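PDB 3OWA: acyl-CoA dehydrogenase from Bacillus anthracis, which probably catalyses the alpha,beta-dehydrogenation of acyl-CoA thioesters, using a bound FAD to take up the electrons. Local coordinates for residues A[78-83]-A[113-118]; A[140-143]-A[148-151]. One frame throughout, in Å; residues are numbered along the deposited sequence.

Contact 1 (A[78-83]-A[113-118])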
ATOM      1  N   GLY A  78     -33.371   0.810  15.670  1.00 44.50           N
ATOM      2  CA  GLY A  78     -33.659   1.594  14.471  1.00 44.65           C
ATOM      3  C   GLY A  78     -32.496   1.717  13.493  1.00 43.87           C
ATOM      4  O   GLY A  78     -32.642   2.350  12.446  1.00 44.99           O
ATOM      5  N   LEU A  79     -31.349   1.110  13.809  1.00 42.63           N
ATOM      6  CA  LEU A  79     -30.147   1.162  12.931  1.00 41.01           C
ATOM      7  C   LEU A  79     -30.201   0.385  11.603  1.00 40.76           C
ATOM      8  O   LEU A  79     -29.324   0.549  10.736  1.00 40.34           O
ATOM      9  CB  LEU A  79     -28.880   0.771  13.723  1.00 40.44           C
ATOM     10  CG  LEU A  79     -28.645   1.566  15.025  1.00 41.84           C
ATOM     11  CD1 LEU A  79     -27.424   1.063  15.804  1.00 41.94           C
ATOM     12  CD2 LEU A  79     -28.537   3.073  14.767  1.00 40.32           C
ATOM     13  N   LEU A  80     -31.218  -0.445  11.414  1.00 40.34           N
ATOM     14  CA  LEU A  80     -31.388  -1.114  10.138  1.00 40.41           C
ATOM     15  C   LEU A  80     -32.456  -0.486   9.264  1.00 40.98           C
ATOM     16  O   LEU A  80     -32.672  -0.927   8.133  1.00 41.01           O
ATOM     17  CB  LEU A  80     -31.744  -2.585  10.361  1.00 40.35           C
ATOM     18  CG  LEU A  80     -30.700  -3.489  11.025  1.00 41.96           C
ATOM     19  CD1 LEU A  80     -31.091  -4.925  10.757  1.00 40.29           C
ATOM     20  CD2 LEU A  80     -29.327  -3.237  10.466  1.00 40.26           C
ATOM     21  N   GLY A  81     -33.168   0.495   9.798  1.00 41.03           N
ATOM     22  CA  GLY A  81     -34.295   1.074   9.084  1.00 41.11           C
ATOM     23  C   GLY A  81     -34.233   2.575   8.855  1.00 41.26           C
ATOM     24  O   GLY A  81     -35.254   3.178   8.544  1.00 41.04           O
ATOM     25  N   ALA A  82     -33.038   3.172   8.983  1.00 41.16           N
ATOM     26  CA  ALA A  82     -32.870   4.626   8.839  1.00 42.10           C
ATOM     27  C   ALA A  82     -33.228   5.140   7.437  1.00 42.85           C
ATOM     28  O   ALA A  82     -33.774   6.224   7.301  1.00 43.36           O
ATOM     29  CB  ALA A  82     -31.450   5.069   9.260  1.00 40.84           C
ATOM     30  N   ASP A  83     -32.928   4.349   6.410  1.00 42.76           N
ATOM     31  CA  ASP A  83     -33.200   4.721   5.015  1.00 44.25           C
ATOM     32  C   ASP A  83     -34.529   4.151   4.509  1.00 43.88           C
ATOM     33  O   ASP A  83     -34.844   4.257   3.323  1.00 43.84           O
ATOM     34  CB  ASP A  83     -32.076   4.232   4.080  1.00 44.65           C
ATOM     35  CG  ASP A  83     -30.789   5.064   4.188  1.00 48.79           C
ATOM     36  OD1 ASP A  83     -29.704   4.458   4.061  1.00 51.85           O
ATOM     37  OD2 ASP A  83     -30.851   6.306   4.380  1.00 53.95           O
ATOM     38  N   ILE A 113     -19.421  -4.228   6.943  1.00 25.30           N
ATOM     39  CA  ILE A 113     -19.730  -4.709   5.608  1.00 25.41           C
ATOM     40  C   ILE A 113     -21.018  -5.460   5.636  1.00 25.00           C
ATOM     41  O   ILE A 113     -21.892  -5.232   4.778  1.00 26.40           O
ATOM     42  CB  ILE A 113     -18.572  -5.627   5.071  1.00 25.89           C
ATOM     43  CG1 ILE A 113     -17.243  -4.842   5.042  1.00 29.14           C
ATOM     44  CG2 ILE A 113     -18.945  -6.242   3.703  1.00 27.79           C
ATOM     45  CD1 ILE A 113     -17.292  -3.488   4.379  1.00 28.92           C
ATOM     46  N   THR A 114     -21.195  -6.314   6.655  1.00 25.18           N
ATOM     47  CA  THR A 114     -22.448  -7.037   6.876  1.00 24.06           C
ATOM     48  C   THR A 114     -23.614  -6.074   6.968  1.00 24.87           C
ATOM     49  O   THR A 114     -24.649  -6.209   6.302  1.00 23.31           O
ATOM     50  CB  THR A 114     -22.337  -7.843   8.210  1.00 25.89           C
ATOM     51  OG1 THR A 114     -21.325  -8.849   8.054  1.00 25.31           O
ATOM     52  CG2 THR A 114     -23.673  -8.507   8.626  1.00 25.68           C
ATOM     53  N   HIS A 115     -23.470  -5.084   7.843  1.00 25.50           N
ATOM     54  CA  HIS A 115     -24.536  -4.130   8.036  1.00 26.78           C
ATOM     55  C   HIS A 115     -24.807  -3.335   6.735  1.00 26.99           C
ATOM     56  O   HIS A 115     -25.971  -3.182   6.315  1.00 27.74           O
ATOM     57  CB  HIS A 115     -24.138  -3.191   9.161  1.00 26.85           C
ATOM     58  CG  HIS A 115     -25.041  -2.013   9.310  1.00 30.53           C
ATOM     59  ND1 HIS A 115     -24.782  -0.799   8.705  1.00 32.77           N
ATOM     60  CD2 HIS A 115     -26.182  -1.845  10.023  1.00 31.43           C
ATOM     61  CE1 HIS A 115     -25.742   0.057   9.018  1.00 33.07           C
ATOM     62  NE2 HIS A 115     -26.615  -0.559   9.797  1.00 32.32           N
ATOM     63  N   GLY A 116     -23.745  -2.819   6.112  1.00 28.09           N
ATOM     64  CA  GLY A 116     -23.860  -2.013   4.872  1.00 26.15           C
ATOM     65  C   GLY A 116     -24.522  -2.750   3.731  1.00 27.41           C
ATOM     66  O   GLY A 116     -25.266  -2.141   2.957  1.00 26.88           O
ATOM     67  N   ALA A 117     -24.191  -4.044   3.554  1.00 26.73           N
ATOM     68  CA  ALA A 117     -24.825  -4.854   2.514  1.00 27.60           C
ATOM     69  C   ALA A 117     -26.318  -5.051   2.848  1.00 28.49           C
ATOM     70  O   ALA A 117     -27.160  -5.111   1.950  1.00 30.10           O
ATOM     71  CB  ALA A 117     -24.153  -6.207   2.381  1.00 26.55           C
ATOM     72  N   HIS A 118     -26.650  -5.168   4.126  1.00 27.00           N
ATOM     73  CA  HIS A 118     -28.048  -5.269   4.435  1.00 28.44           C
ATOM     74  C   HIS A 118     -28.822  -3.966   4.171  1.00 29.35           C
ATOM     75  O   HIS A 118     -29.848  -4.011   3.516  1.00 29.78           O
ATOM     76  CB  HIS A 118     -28.312  -5.754   5.867  1.00 28.34           C
ATOM     77  CG  HIS A 118     -29.760  -5.657   6.255  1.00 30.78           C
ATOM     78  ND1 HIS A 118     -30.699  -6.588   5.859  1.00 27.55           N
ATOM     79  CD2 HIS A 118     -30.441  -4.702   6.945  1.00 31.26           C
ATOM     80  CE1 HIS A 118     -31.889  -6.237   6.329  1.00 31.62           C
ATOM     81  NE2 HIS A 118     -31.758  -5.098   6.995  1.00 30.64           N
TER

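Contact 2 (A[140-143]-A[148-151]). With FAD (flavin-adenine dinucleotide), chain E.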
ATOM      1  N   PRO A 140     -40.971  -3.773   5.963  1.00 43.20           N
ATOM      2  CA  PRO A 140     -41.177  -3.794   7.414  1.00 43.63           C
ATOM      3  C   PRO A 140     -40.263  -4.799   8.093  1.00 42.66           C
ATOM      4  O   PRO A 140     -39.807  -4.572   9.191  1.00 43.26           O
ATOM      5  CB  PRO A 140     -42.655  -4.217   7.572  1.00 45.04           C
ATOM      6  CG  PRO A 140     -43.323  -3.712   6.311  1.00 45.16           C
ATOM      7  CD  PRO A 140     -42.254  -3.816   5.225  1.00 44.29           C
ATOM      8  N   LEU A 141     -39.979  -5.892   7.413  1.00 41.62           N
ATOM      9  CA  LEU A 141     -39.176  -6.956   7.955  1.00 40.23           C
ATOM     10  C   LEU A 141     -37.668  -6.650   7.828  1.00 38.40           C
ATOM     11  O   LEU A 141     -36.892  -6.910   8.753  1.00 37.66           O
ATOM     12  CB  LEU A 141     -39.517  -8.226   7.202  1.00 41.00           C
ATOM     13  CG  LEU A 141     -40.990  -8.662   7.260  1.00 44.99           C
ATOM     14  CD1 LEU A 141     -41.292  -9.495   6.010  1.00 45.75           C
ATOM     15  CD2 LEU A 141     -41.258  -9.465   8.584  1.00 44.71           C
ATOM     16  N   LEU A 142     -37.274  -6.093   6.688  1.00 36.91           N
ATOM     17  CA  LEU A 142     -35.892  -5.709   6.457  1.00 37.09           C
ATOM     18  C   LEU A 142     -35.500  -4.562   7.392  1.00 37.75           C
ATOM     19  O   LEU A 142     -34.385  -4.532   7.926  1.00 36.85           O
ATOM     20  CB  LEU A 142     -35.677  -5.343   4.995  1.00 35.97           C
ATOM     21  CG  LEU A 142     -35.802  -6.497   3.970  1.00 36.98           C
ATOM     22  CD1 LEU A 142     -35.747  -5.938   2.557  1.00 37.09           C
ATOM     23  CD2 LEU A 142     -34.698  -7.539   4.114  1.00 32.15           C
ATOM     24  N   ALA A 143     -36.440  -3.653   7.644  1.00 39.25           N
ATOM     25  CA  ALA A 143     -36.160  -2.485   8.473  1.00 40.09           C
ATOM     26  C   ALA A 143     -35.824  -2.847   9.924  1.00 40.69           C
ATOM     27  O   ALA A 143     -35.087  -2.124  10.592  1.00 40.88           O
ATOM     28  CB  ALA A 143     -37.314  -1.471   8.406  1.00 41.03           C
ATOM     29  N   LEU A 148     -33.093 -10.448   6.670  1.00 33.19           N
ATOM     30  CA  LEU A 148     -31.816  -9.843   6.301  1.00 31.70           C
ATOM     31  C   LEU A 148     -31.619  -9.960   4.803  1.00 29.17           C
ATOM     32  O   LEU A 148     -32.012 -10.946   4.185  1.00 28.90           O
ATOM     33  CB  LEU A 148     -30.674 -10.541   7.058  1.00 30.89           C
ATOM     34  CG  LEU A 148     -30.812 -10.286   8.578  1.00 34.54           C
ATOM     35  CD1 LEU A 148     -29.838 -11.190   9.352  1.00 36.95           C
ATOM     36  CD2 LEU A 148     -30.662  -8.774   8.939  1.00 32.62           C
ATOM     37  N   ALA A 149     -31.000  -8.953   4.225  1.00 27.74           N
ATOM     38  CA  ALA A 149     -30.849  -8.888   2.752  1.00 27.13           C
ATOM     39  C   ALA A 149     -29.393  -9.041   2.234  1.00 25.90           C
ATOM     40  O   ALA A 149     -28.398  -8.778   2.957  1.00 24.60           O
ATOM     41  CB  ALA A 149     -31.447  -7.557   2.256  1.00 27.15           C
ATOM     42  N   ALA A 150     -29.286  -9.406   0.957  1.00 26.69           N
ATOM     43  CA  ALA A 150     -28.013  -9.501   0.259  1.00 24.34           C
ATOM     44  C   ALA A 150     -28.283  -9.075  -1.182  1.00 26.10           C
ATOM     45  O   ALA A 150     -29.431  -9.071  -1.658  1.00 24.57           O
ATOM     46  CB  ALA A 150     -27.503 -10.934   0.290  1.00 24.49           C
ATOM     47  N   TYR A 151     -27.208  -8.761  -1.895  1.00 26.30           N
ATOM     48  CA  TYR A 151     -27.289  -8.272  -3.267  1.00 25.94           C
ATOM     49  C   TYR A 151     -26.425  -9.172  -4.147  1.00 24.97           C
ATOM     50  O   TYR A 151     -25.232  -9.347  -3.874  1.00 25.24           O
ATOM     51  CB  TYR A 151     -26.701  -6.875  -3.263  1.00 25.63           C
ATOM     52  CG  TYR A 151     -26.802  -6.090  -4.547  1.00 28.45           C
ATOM     53  CD1 TYR A 151     -28.029  -5.574  -4.977  1.00 28.48           C
ATOM     54  CD2 TYR A 151     -25.658  -5.805  -5.310  1.00 25.63           C
ATOM     55  CE1 TYR A 151     -28.111  -4.777  -6.140  1.00 27.02           C
ATOM     56  CE2 TYR A 151     -25.744  -5.017  -6.487  1.00 28.31           C
ATOM     57  CZ  TYR A 151     -26.983  -4.518  -6.884  1.00 28.22           C
ATOM     58  OH  TYR A 151     -27.073  -3.744  -8.030  1.00 32.57           O
TER
HETATM   59  PA  FAD E 601     -12.300  -8.040 -12.767  1.00 34.51           P
HETATM   60  O1A FAD E 601     -11.936  -9.361 -13.395  1.00 36.51           O
HETATM   61  O2A FAD E 601     -13.545  -7.398 -13.263  1.00 37.89           O
HETATM   62  O5B FAD E 601     -11.097  -7.021 -12.865  1.00 33.49           O
HETATM   63  C5B FAD E 601      -9.746  -7.405 -12.797  1.00 31.42           C
HETATM   64  C4B FAD E 601      -8.834  -6.217 -13.067  1.00 34.34           C
HETATM   65  O4B FAD E 601      -9.035  -5.713 -14.398  1.00 33.92           O
HETATM   66  C3B FAD E 601      -9.120  -5.077 -12.096  1.00 35.30           C
HETATM   67  O3B FAD E 601      -7.936  -4.345 -11.783  1.00 34.94           O
HETATM   68  C2B FAD E 601      -9.994  -4.180 -12.937  1.00 35.75           C
HETATM   69  O2B FAD E 601      -9.942  -2.848 -12.527  1.00 35.83           O
HETATM   70  C1B FAD E 601      -9.379  -4.348 -14.303  1.00 35.08           C
HETATM   71  N9A FAD E 601     -10.341  -3.999 -15.353  1.00 38.37           N
HETATM   72  C8A FAD E 601     -11.562  -4.574 -15.595  1.00 42.06           C
HETATM   73  N7A FAD E 601     -12.139  -3.973 -16.650  1.00 39.69           N
HETATM   74  C5A FAD E 601     -11.293  -3.034 -17.111  1.00 41.21           C
HETATM   75  C6A FAD E 601     -11.365  -2.120 -18.192  1.00 40.07           C
HETATM   76  N6A FAD E 601     -12.388  -2.139 -19.055  1.00 39.25           N
HETATM   77  N1A FAD E 601     -10.310  -1.265 -18.389  1.00 37.51           N
HETATM   78  C2A FAD E 601      -9.197  -1.300 -17.562  1.00 39.04           C
HETATM   79  N3A FAD E 601      -9.109  -2.220 -16.522  1.00 36.32           N
HETATM   80  C4A FAD E 601     -10.146  -3.057 -16.292  1.00 37.97           C
HETATM   81  N1  FAD E 601     -20.680  -8.468  -5.723  1.00 32.81           N
HETATM   82  C2  FAD E 601     -22.036  -8.402  -5.497  1.00 34.66           C
HETATM   83  O2  FAD E 601     -22.798  -8.185  -6.414  1.00 37.59           O
HETATM   84  N3  FAD E 601     -22.579  -8.576  -4.239  1.00 32.78           N
HETATM   85  C4  FAD E 601     -21.791  -8.845  -3.167  1.00 33.01           C
HETATM   86  O4  FAD E 601     -22.334  -8.975  -2.058  1.00 32.95           O
HETATM   87  C4X FAD E 601     -20.408  -8.908  -3.373  1.00 34.88           C
HETATM   88  N5  FAD E 601     -19.586  -9.213  -2.307  1.00 36.99           N
HETATM   89  C5X FAD E 601     -18.219  -9.345  -2.501  1.00 34.82           C
HETATM   90  C6  FAD E 601     -17.417  -9.657  -1.398  1.00 29.88           C
HETATM   91  C7  FAD E 601     -16.049  -9.822  -1.581  1.00 30.34           C
HETATM   92  C7M FAD E 601     -15.179 -10.177  -0.394  1.00 28.99           C
HETATM   93  C8  FAD E 601     -15.515  -9.663  -2.880  1.00 30.94           C
HETATM   94  C8M FAD E 601     -14.060  -9.800  -3.190  1.00 33.90           C
HETATM   95  C9  FAD E 601     -16.314  -9.302  -3.959  1.00 30.86           C
HETATM   96  C9A FAD E 601     -17.669  -9.147  -3.791  1.00 31.08           C
HETATM   97  N10 FAD E 601     -18.472  -8.788  -4.862  1.00 32.87           N
HETATM   98  C10 FAD E 601     -19.845  -8.720  -4.663  1.00 33.47           C
HETATM   99  C1' FAD E 601     -17.905  -8.658  -6.270  1.00 35.46           C
HETATM  100  C2' FAD E 601     -16.912  -7.504  -6.446  1.00 43.44           C
HETATM  101  O2' FAD E 601     -17.368  -6.217  -6.099  1.00 46.29           O
HETATM  102  C3' FAD E 601     -15.954  -7.716  -7.799  1.00 42.84           C
HETATM  103  O3' FAD E 601     -14.812  -8.279  -7.255  1.00 32.97           O
HETATM  104  C4' FAD E 601     -15.676  -6.618  -8.481  1.00 42.75           C
HETATM  105  O4' FAD E 601     -16.933  -6.059  -8.859  1.00 45.33           O
HETATM  106  C5' FAD E 601     -14.649  -6.647  -9.613  1.00 36.88           C
HETATM  107  O5' FAD E 601     -14.789  -7.871 -10.285  1.00 32.67           O
HETATM  108  P   FAD E 601     -13.630  -8.937 -10.436  1.00 33.68           P
HETATM  109  O1P FAD E 601     -13.172  -9.256  -9.030  1.00 32.36           O
HETATM  110  O2P FAD E 601     -14.138 -10.117 -11.213  1.00 33.61           O
HETATM  111  O3P FAD E 601     -12.410  -8.203 -11.151  1.00 34.49           O

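Contact 1 (A[78-83]-A[113-118])
His-115 and His-118, one turn apart on helix 110-122, meet the loop 78-83 in two different ways. His-115 donates: its NE2 lies 3.1 Å from Leu-79 O, and the N-H points almost straight at the oxygen (173°). The oxygen sits at the ring edge, in the imidazole plane, while NE2 approaches from above the carbonyl plane, 38° out of it. With CG anti to the backbone N (chi1 170°), the His-115 side chain extends from the helix to the turn.

Leu-80 supplies the tightest apolar packing. Its CD2 lies between the two rings, 3.5 Å from His-115 CD2 and 4.0 Å from His-118 CD2; CD1 touches only His-118 of the two, 3.8 Å from NE2. The leucine runs opposite to His-115 but crosses His-118 at about a right angle. The His-118 ring should be fixed in rotation by both nitrogens: NE2 donates to Leu-142 O and ND1 accepts from Ala-149 N, consistent with a proton on NE2.

Between the two segments the Leu-79 side chain is the looser part. Its nearest approach is CB to His-115 NE2, 4.7 Å, and it packs instead on Ile-40, Thr-44 and Phe-47 of helix 35-52. Its carbonyl is presented by a type I turn that starts on Gly-78, the partly exposed, positive-phi residue of the Schellman motif closing helix 64-76.

The contact lies buried in the helical N-terminal domain. Phe-105 stacks on His-115, Ile-101 of helix 95-105 touches both Leu-79 and His-115, and on the far side of helix 110-122 Ile-113 and Ala-117 touch Thr-188, ending strand 177-188.

Contact 2 (A[140-143]-A[148-151])
Leu-142, on helix 132-144, packs against the start of strand 149-152 through a single methyl. Its CD2 lies 3.7 Å from Ala-149 CB, and the same methyl sits over the peptide link before that residue, 4.0 Å from Leu-148 C. A chi1 of -67° sets CG beside the backbone N and opposite the carbonyl carbon, which brings CD2 to the strand. Ala-149 turns its CB to the helix, whereas Leu-148 directs its own away, with its side chain against His-118 of helix 110-122.

The short link between helix and strand is where the chain passes from the helical N-terminal domain to the beta domain in the middle of the acyl-CoA dehydrogenase fold. The strand enters that sheet parallel to strand 195-202, with backbone bonds from Leu-148 and Ala-150 to Val-195.

Polar bonds to third parties frame the apolar contact: besides His-118, Asp-194 OD2 holds Leu-148 N and Asn-189 ND2 bonds Ala-149 O. Further along the strand, Tyr-151 O accepts a hydrogen bond from N3 of the flavin at 2.8 Å, bent to 149° at the hydrogen. The Tyr-151 ring comes near the flavin too, CD2 being 3.9 Å from FAD O2, while its OH is hydrogen-bonded to Tyr-199 OH.

Both contacts are buried, their centres about 9 Å apart, but they hold different elements. Contact 1 joins a loop to helix 110-122 within the helical N-terminal domain; contact 2 joins helix 132-144 to a strand of the beta domain, further from the centre of the chain. His-118 connects them, because its two polar partners belong one to each segment of contact 2. They also touch by packing, Leu-80 CB lying 3.4 Å from Ala-143 O. Chemically, contact 1 combines an imidazole-to-carbonyl bond with leucine packing, whereas the two segments of contact 2 meet through apolar groups, their polar bonds going to residues around them such as His-118 and, at Tyr-151, to the flavin.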